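Local coordinates for Lin0431 protein (Listeria innocua, PDB 3LD7), which is of unknown function but folds as a NusG domain II-like beta domain, here a fragment of a somewhat longer protein, at residues K55-S59 / P60-G64. Numbering follows the deposited sequence.
Sequences KEDNS and PDQVG
The ring of Pro60 carries the chain on from Ser59 and also touches Pro81. By holding phi near -69°, it suits proline to the residue after Ser59, where the chain starts to turn back. Asp61 brings OD1 back to 3.3 Å from Ser59 OG, while the chain bends on toward the helix.

Gln62 ties the turn together. Its backbone N donates to Ser59 OG over 3.0 Å, a bent bond. The side chain, folded at chi2 (-72°), doubles back over the loop, and NE2 donates to two backbone carbonyls. The bond from NE2 to Ser59 O is 3.0 Å long and nearly straight; the one to Asp57 O comes from well above that carbonyl's plane. Glutamine fits because its amide is long enough to span the turn and can both give and accept: OE1 takes a hydrogen from a water that in turn accepts from Asp57 N.

Beside NE2, with its carboxylate plane turned 69° from the amide, Asp57 OD1 receives both Ser59 N (2.8 Å) and Ser59 OG (2.7 Å) from one face of the carboxylate. Ser59 OG gives to Asp57 OD1 and accepts from Gln62 N, as a small hydroxyl that can do both. An Asx turn at Asp57-Ser59 thus ends strand 51-57, and the following residues, fastened by Gln62 at the N-cap position, lead into helix 63-67.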
# COMPACT_ATOMS: atom_id res chain seq x y z
N LYS A 55 5.35 2.75 -4.64
CA LYS A 55 6.51 3.46 -5.15
C LYS A 55 6.49 3.53 -6.67
O LYS A 55 6.79 4.58 -7.27
CB LYS A 55 7.81 2.79 -4.67
CG LYS A 55 9.06 3.48 -5.19
CD LYS A 55 10.32 2.90 -4.58
CE LYS A 55 11.56 3.67 -5.08
NZ LYS A 55 12.81 3.21 -4.44
N GLU A 56 6.12 2.42 -7.29
CA GLU A 56 6.18 2.33 -8.74
C GLU A 56 5.30 1.19 -9.16
O GLU A 56 5.17 0.19 -8.45
CB GLU A 56 7.63 2.11 -9.16
CG GLU A 56 7.87 1.73 -10.58
CD GLU A 56 9.24 1.08 -10.73
OE1 GLU A 56 10.23 1.60 -10.17
OE2 GLU A 56 9.32 0.02 -11.37
N ASP A 57 4.67 1.32 -10.33
CA ASP A 57 3.91 0.22 -10.90
C ASP A 57 3.75 0.43 -12.39
O ASP A 57 4.08 1.51 -12.89
CB ASP A 57 2.56 -0.04 -10.17
CG ASP A 57 1.53 1.03 -10.38
OD1 ASP A 57 1.36 1.51 -11.53
OD2 ASP A 57 0.81 1.33 -9.40
N ASN A 58 3.31 -0.61 -13.10
CA ASN A 58 3.04 -0.48 -14.53
C ASN A 58 1.56 -0.41 -14.87
O ASN A 58 1.13 -0.79 -15.98
CB ASN A 58 3.78 -1.55 -15.34
CG ASN A 58 3.38 -2.96 -14.97
OD1 ASN A 58 2.65 -3.18 -14.01
ND2 ASN A 58 3.89 -3.92 -15.74
N SER A 59 0.78 0.08 -13.92
CA SER A 59 -0.64 0.29 -14.20
C SER A 59 -0.80 1.31 -15.32
O SER A 59 0.02 2.22 -15.49
CB SER A 59 -1.40 0.75 -12.94
OG SER A 59 -1.06 2.09 -12.56
N PRO A 60 -1.88 1.16 -16.11
CA PRO A 60 -2.09 2.12 -17.19
C PRO A 60 -2.45 3.52 -16.68
O PRO A 60 -2.18 4.50 -17.40
CB PRO A 60 -3.24 1.51 -17.98
CG PRO A 60 -3.94 0.59 -17.00
CD PRO A 60 -2.85 0.05 -16.12
N ASP A 61 -3.05 3.62 -15.49
CA ASP A 61 -3.63 4.90 -15.04
C ASP A 61 -2.76 5.63 -14.02
O ASP A 61 -2.88 6.85 -13.86
CB ASP A 61 -5.07 4.72 -14.51
CG ASP A 61 -5.17 3.72 -13.36
OD1 ASP A 61 -4.21 2.97 -13.12
OD2 ASP A 61 -6.24 3.65 -12.70
N GLN A 62 -1.90 4.89 -13.32
CA GLN A 62 -1.00 5.50 -12.31
C GLN A 62 -1.71 6.24 -11.16
O GLN A 62 -1.10 7.04 -10.46
CB GLN A 62 0.02 6.42 -12.99
CG GLN A 62 0.92 5.70 -13.96
CD GLN A 62 1.91 4.81 -13.25
OE1 GLN A 62 2.73 5.28 -12.44
NE2 GLN A 62 1.85 3.53 -13.55
N VAL A 63 -2.98 5.96 -10.94
CA VAL A 63 -3.74 6.68 -9.93
C VAL A 63 -3.20 6.41 -8.54
O VAL A 63 -3.06 7.33 -7.74
CB VAL A 63 -5.24 6.29 -10.00
CG1 VAL A 63 -5.98 6.70 -8.73
CG2 VAL A 63 -5.85 6.89 -11.24
N GLY A 64 -2.89 5.16 -8.24
CA GLY A 64 -2.41 4.82 -6.91
C GLY A 64 -1.04 5.42 -6.63
O GLY A 64 -0.79 5.96 -5.54
O HOH W 1 5.08 4.12 -11.56